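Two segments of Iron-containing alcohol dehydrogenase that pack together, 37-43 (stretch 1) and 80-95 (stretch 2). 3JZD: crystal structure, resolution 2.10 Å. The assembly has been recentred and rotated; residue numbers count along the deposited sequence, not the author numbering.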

ATOM      1  N   LYS A  37     -28.276   7.113  -4.261  1.00 21.77           N
ATOM      2  CA  LYS A  37     -29.206   8.181  -4.598  1.00 23.13           C
ATOM      3  C   LYS A  37     -29.640   9.068  -3.407  1.00 22.24           C
ATOM      4  O   LYS A  37     -30.147  10.158  -3.627  1.00 19.95           O
ATOM      5  CB  LYS A  37     -30.463   7.587  -5.265  1.00 25.79           C
ATOM      6  CG  LYS A  37     -30.230   6.785  -6.558  1.00 25.52           C
ATOM      7  N   ARG A  38     -29.466   8.614  -2.163  1.00 21.75           N
ATOM      8  CA  ARG A  38     -29.932   9.398  -0.991  1.00 23.13           C
ATOM      9  C   ARG A  38     -28.901   9.251   0.121  1.00 20.55           C
ATOM     10  O   ARG A  38     -28.949   8.301   0.884  1.00 20.12           O
ATOM     11  CB  ARG A  38     -31.298   8.918  -0.488  1.00 24.08           C
ATOM     12  CG  ARG A  38     -32.473   9.200  -1.409  1.00 34.63           C
ATOM     13  CD  ARG A  38     -33.720   8.366  -1.027  1.00 45.58           C
ATOM     14  NE  ARG A  38     -33.441   6.919  -1.123  1.00 53.30           N
ATOM     15  CZ  ARG A  38     -33.502   6.179  -2.240  1.00 59.11           C
ATOM     16  NH1 ARG A  38     -33.864   6.713  -3.413  1.00 59.27           N
ATOM     17  NH2 ARG A  38     -33.193   4.882  -2.189  1.00 58.87           N
ATOM     18  N   ALA A  39     -27.981  10.211   0.206  1.00 17.47           N
ATOM     19  CA  ALA A  39     -26.900  10.121   1.147  1.00 16.59           C
ATOM     20  C   ALA A  39     -27.221  10.973   2.373  1.00 16.78           C
ATOM     21  O   ALA A  39     -27.542  12.150   2.251  1.00 18.01           O
ATOM     22  CB  ALA A  39     -25.597  10.575   0.462  1.00 13.65           C
ATOM     23  N   LEU A  40     -27.118  10.375   3.551  1.00 17.77           N
ATOM     24  CA  LEU A  40     -27.321  11.084   4.817  1.00 16.65           C
ATOM     25  C   LEU A  40     -25.961  11.560   5.306  1.00 15.97           C
ATOM     26  O   LEU A  40     -25.047  10.763   5.460  1.00 16.41           O
ATOM     27  CB  LEU A  40     -27.917  10.144   5.861  1.00 16.33           C
ATOM     28  CG  LEU A  40     -28.176  10.685   7.263  1.00 18.63           C
ATOM     29  CD1 LEU A  40     -29.271  11.796   7.233  1.00 17.37           C
ATOM     30  CD2 LEU A  40     -28.563   9.501   8.158  1.00 18.52           C
ATOM     31  N   VAL A  41     -25.861  12.855   5.578  1.00 15.10           N
ATOM     32  CA  VAL A  41     -24.645  13.486   6.059  1.00 13.83           C
ATOM     33  C   VAL A  41     -24.674  13.471   7.588  1.00 16.21           C
ATOM     34  O   VAL A  41     -25.680  13.884   8.225  1.00 17.11           O
ATOM     35  CB  VAL A  41     -24.510  14.941   5.534  1.00 15.13           C
ATOM     36  CG1 VAL A  41     -23.168  15.557   6.047  1.00 10.63           C
ATOM     37  CG2 VAL A  41     -24.641  14.983   3.987  1.00 11.25           C
ATOM     38  N   LEU A  42     -23.562  13.034   8.164  1.00 15.43           N
ATOM     39  CA  LEU A  42     -23.417  12.872   9.580  1.00 16.07           C
ATOM     40  C   LEU A  42     -22.392  13.835  10.127  1.00 17.30           C
ATOM     41  O   LEU A  42     -21.350  14.075   9.489  1.00 17.05           O
ATOM     42  CB  LEU A  42     -22.919  11.449   9.868  1.00 16.31           C
ATOM     43  CG  LEU A  42     -23.672  10.260   9.275  1.00 16.16           C
ATOM     44  CD1 LEU A  42     -22.923   8.911   9.513  1.00 17.99           C
ATOM     45  CD2 LEU A  42     -25.079  10.235   9.835  1.00 15.21           C
ATOM     46  N   CYS A  43     -22.649  14.353  11.320  1.00 16.78           N
ATOM     47  CA  CYS A  43     -21.673  15.206  12.013  1.00 17.72           C
ATOM     48  C   CYS A  43     -21.995  15.317  13.483  1.00 17.14           C
ATOM     49  O   CYS A  43     -23.044  14.842  13.936  1.00 16.04           O
ATOM     50  CB  CYS A  43     -21.643  16.617  11.401  1.00 17.33           C
ATOM     51  SG  CYS A  43     -23.202  17.516  11.477  1.00 19.56           S
ATOM     52  N   ASP A  80     -30.435   5.899  17.113  1.00 31.52           N
ATOM     53  CA  ASP A  80     -31.120   7.078  16.641  1.00 30.09           C
ATOM     54  C   ASP A  80     -30.692   7.442  15.216  1.00 28.81           C
ATOM     55  O   ASP A  80     -31.520   7.810  14.400  1.00 27.60           O
ATOM     56  CB  ASP A  80     -30.853   8.246  17.563  1.00 30.36           C
ATOM     57  CG  ASP A  80     -31.699   9.443  17.220  1.00 33.53           C
ATOM     58  OD1 ASP A  80     -32.898   9.251  16.970  1.00 43.06           O
ATOM     59  OD2 ASP A  80     -31.183  10.578  17.208  1.00 42.04           O
ATOM     60  N   ALA A  81     -29.397   7.362  14.935  1.00 28.73           N
ATOM     61  CA  ALA A  81     -28.894   7.696  13.607  1.00 28.79           C
ATOM     62  C   ALA A  81     -29.438   6.720  12.567  1.00 28.65           C
ATOM     63  O   ALA A  81     -29.918   7.124  11.521  1.00 28.78           O
ATOM     64  CB  ALA A  81     -27.400   7.700  13.601  1.00 28.23           C
ATOM     65  N   THR A  82     -29.376   5.431  12.881  1.00 28.50           N
ATOM     66  CA  THR A  82     -29.861   4.385  11.996  1.00 28.44           C
ATOM     67  C   THR A  82     -31.339   4.536  11.722  1.00 29.70           C
ATOM     68  O   THR A  82     -31.778   4.362  10.592  1.00 30.92           O
ATOM     69  CB  THR A  82     -29.574   3.010  12.584  1.00 28.49           C
ATOM     70  OG1 THR A  82     -28.170   2.908  12.793  1.00 23.58           O
ATOM     71  CG2 THR A  82     -30.014   1.912  11.645  1.00 25.76           C
ATOM     72  N   ALA A  83     -32.103   4.888  12.753  1.00 30.21           N
ATOM     73  CA  ALA A  83     -33.519   5.152  12.590  1.00 30.77           C
ATOM     74  C   ALA A  83     -33.725   6.302  11.629  1.00 30.20           C
ATOM     75  O   ALA A  83     -34.581   6.235  10.753  1.00 31.10           O
ATOM     76  CB  ALA A  83     -34.162   5.472  13.928  1.00 31.38           C
ATOM     77  N   ARG A  84     -32.951   7.371  11.771  1.00 29.28           N
ATOM     78  CA  ARG A  84     -33.114   8.499  10.855  1.00 29.67           C
ATOM     79  C   ARG A  84     -32.760   8.127   9.409  1.00 28.14           C
ATOM     80  O   ARG A  84     -33.389   8.603   8.469  1.00 26.30           O
ATOM     81  CB  ARG A  84     -32.217   9.644  11.258  1.00 30.48           C
ATOM     82  CG  ARG A  84     -32.389  10.820  10.336  1.00 37.44           C
ATOM     83  CD  ARG A  84     -33.617  11.644  10.705  1.00 42.01           C
ATOM     84  NE  ARG A  84     -33.249  12.511  11.816  1.00 47.86           N
ATOM     85  CZ  ARG A  84     -32.493  13.604  11.682  1.00 51.71           C
ATOM     86  NH1 ARG A  84     -32.024  13.981  10.477  1.00 50.82           N
ATOM     87  NH2 ARG A  84     -32.188  14.318  12.756  1.00 52.21           N
ATOM     88  N   ALA A  85     -31.719   7.305   9.253  1.00 28.79           N
ATOM     89  CA  ALA A  85     -31.262   6.865   7.928  1.00 28.70           C
ATOM     90  C   ALA A  85     -32.377   6.074   7.286  1.00 29.22           C
ATOM     91  O   ALA A  85     -32.727   6.284   6.109  1.00 26.20           O
ATOM     92  CB  ALA A  85     -30.007   6.011   8.046  1.00 26.85           C
ATOM     93  N   ARG A  86     -32.944   5.146   8.064  1.00 30.94           N
ATOM     94  CA  ARG A  86     -34.049   4.336   7.547  1.00 31.71           C
ATOM     95  C   ARG A  86     -35.227   5.204   7.156  1.00 32.84           C
ATOM     96  O   ARG A  86     -35.747   5.093   6.061  1.00 33.09           O
ATOM     97  CB  ARG A  86     -34.416   3.249   8.533  1.00 32.73           C
ATOM     98  CG  ARG A  86     -33.438   2.105   8.410  1.00 33.00           C
ATOM     99  CD  ARG A  86     -33.420   1.181   9.588  1.00 33.65           C
ATOM    100  NE  ARG A  86     -32.692  -0.035   9.228  1.00 36.62           N
ATOM    101  CZ  ARG A  86     -32.229  -0.936  10.092  1.00 43.03           C
ATOM    102  NH1 ARG A  86     -32.375  -0.770  11.403  1.00 45.56           N
ATOM    103  NH2 ARG A  86     -31.584  -2.007   9.635  1.00 48.50           N
ATOM    104  N   GLU A  87     -35.591   6.122   8.023  1.00 33.85           N
ATOM    105  CA  GLU A  87     -36.683   7.036   7.758  1.00 36.24           C
ATOM    106  C   GLU A  87     -36.460   7.897   6.506  1.00 34.51           C
ATOM    107  O   GLU A  87     -37.418   8.288   5.847  1.00 33.68           O
ATOM    108  CB  GLU A  87     -36.849   7.899   8.999  1.00 38.99           C
ATOM    109  CG  GLU A  87     -37.715   9.133   8.896  1.00 45.39           C
ATOM    110  CD  GLU A  87     -37.440  10.049  10.089  1.00 54.09           C
ATOM    111  OE1 GLU A  87     -37.364   9.538  11.239  1.00 56.98           O
ATOM    112  OE2 GLU A  87     -37.263  11.273   9.870  1.00 61.27           O
ATOM    113  N   ALA A  88     -35.208   8.200   6.175  1.00 33.31           N
ATOM    114  CA  ALA A  88     -34.913   9.024   4.990  1.00 31.14           C
ATOM    115  C   ALA A  88     -34.764   8.186   3.729  1.00 30.01           C
ATOM    116  O   ALA A  88     -34.662   8.725   2.617  1.00 30.54           O
ATOM    117  CB  ALA A  88     -33.664   9.814   5.204  1.00 31.28           C
ATOM    118  N   GLY A  89     -34.773   6.869   3.890  1.00 27.58           N
ATOM    119  CA  GLY A  89     -34.473   5.982   2.792  1.00 27.32           C
ATOM    120  C   GLY A  89     -33.021   6.157   2.334  1.00 26.19           C
ATOM    121  O   GLY A  89     -32.728   6.098   1.151  1.00 27.78           O
ATOM    122  N   ALA A  90     -32.120   6.400   3.278  1.00 23.79           N
ATOM    123  CA  ALA A  90     -30.714   6.576   2.987  1.00 23.82           C
ATOM    124  C   ALA A  90     -30.089   5.279   2.431  1.00 24.52           C
ATOM    125  O   ALA A  90     -30.334   4.192   2.979  1.00 24.80           O
ATOM    126  CB  ALA A  90     -29.954   7.003   4.256  1.00 20.34           C
ATOM    127  N   ASP A  91     -29.290   5.403   1.359  1.00 22.79           N
ATOM    128  CA  ASP A  91     -28.575   4.268   0.797  1.00 23.25           C
ATOM    129  C   ASP A  91     -27.076   4.540   0.824  1.00 23.13           C
ATOM    130  O   ASP A  91     -26.293   3.816   0.212  1.00 25.12           O
ATOM    131  CB  ASP A  91     -29.082   3.901  -0.609  1.00 22.07           C
ATOM    132  CG  ASP A  91     -28.916   5.023  -1.624  1.00 27.78           C
ATOM    133  OD1 ASP A  91     -28.491   6.136  -1.259  1.00 25.78           O
ATOM    134  OD2 ASP A  91     -29.232   4.792  -2.814  1.00 31.67           O
ATOM    135  N   CYS A  92     -26.685   5.544   1.608  1.00 22.34           N
ATOM    136  CA  CYS A  92     -25.318   5.953   1.757  1.00 18.69           C
ATOM    137  C   CYS A  92     -25.216   6.901   2.936  1.00 19.34           C
ATOM    138  O   CYS A  92     -26.150   7.675   3.213  1.00 18.64           O
ATOM    139  CB  CYS A  92     -24.921   6.706   0.506  1.00 20.79           C
ATOM    140  SG  CYS A  92     -23.237   7.251   0.544  1.00 27.48           S
ATOM    141  N   ALA A  93     -24.100   6.825   3.650  1.00 19.10           N
ATOM    142  CA  ALA A  93     -23.828   7.698   4.776  1.00 19.16           C
ATOM    143  C   ALA A  93     -22.543   8.453   4.452  1.00 19.82           C
ATOM    144  O   ALA A  93     -21.558   7.821   4.040  1.00 20.99           O
ATOM    145  CB  ALA A  93     -23.644   6.885   6.015  1.00 19.80           C
ATOM    146  N   VAL A  94     -22.557   9.781   4.581  1.00 17.15           N
ATOM    147  CA  VAL A  94     -21.360  10.588   4.370  1.00 16.78           C
ATOM    148  C   VAL A  94     -20.956  11.183   5.728  1.00 18.17           C
ATOM    149  O   VAL A  94     -21.655  12.057   6.285  1.00 18.56           O
ATOM    150  CB  VAL A  94     -21.576  11.719   3.381  1.00 17.70           C
ATOM    151  CG1 VAL A  94     -20.225  12.496   3.150  1.00 13.46           C
ATOM    152  CG2 VAL A  94     -22.168  11.213   2.052  1.00 14.84           C
ATOM    153  N   ALA A  95     -19.819  10.723   6.237  1.00 18.95           N
ATOM    154  CA  ALA A  95     -19.348  11.124   7.542  1.00 19.79           C
ATOM    155  C   ALA A  95     -18.393  12.270   7.395  1.00 19.14           C
ATOM    156  O   ALA A  95     -17.342  12.116   6.783  1.00 19.77           O
ATOM    157  CB  ALA A  95     -18.686   9.952   8.244  1.00 18.10           C
TER

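The two stretches join as neighbouring parallel strands. Residues 39-42 run beside 92-95, and their axes cross at 26°. Leu40 supplies both of its backbone groups to the ladder. Its N donates to Cys92 O (2.9 Å), and its O accepts from Val94 N (2.8 Å). Leu42 N then donates to Val94 O (2.8 Å). Such alternation is typical of parallel pairing. CA-H...O contacts add to the same carbonyls, as from Val41 CA to Val94 O (3.3 Å), which also accepts from Leu42 N.

Ahead of the strands, Asp91 binds the other chain segment through its carboxylate. Lys37 N donates to Asp91 OD2 (2.9 Å) and Arg38 N to Asp91 OD1 (2.8 Å). Asp91 N returns a bond to Arg38 O (3.0 Å).

Arg38 also reaches the end of the helix. Its NE donates to Gly89 O at a short 2.5 Å, near the guanidinium plane. Gly89 has positive phi, which suits glycine, and forms a Schellman turn. Arg38 NH2 lies 4.0 Å from Asp91 OD2, so the charges attract without a salt bridge.

The apolar contacts divide between the sheet faces. Ala39 CB meets Val94 CG2 (3.8 Å) on one. On the other, Leu40 CD2 packs on Ala85 CB of the helix (3.8 Å), and Leu42 CD1 touches Ala93 CB (4.1 Å).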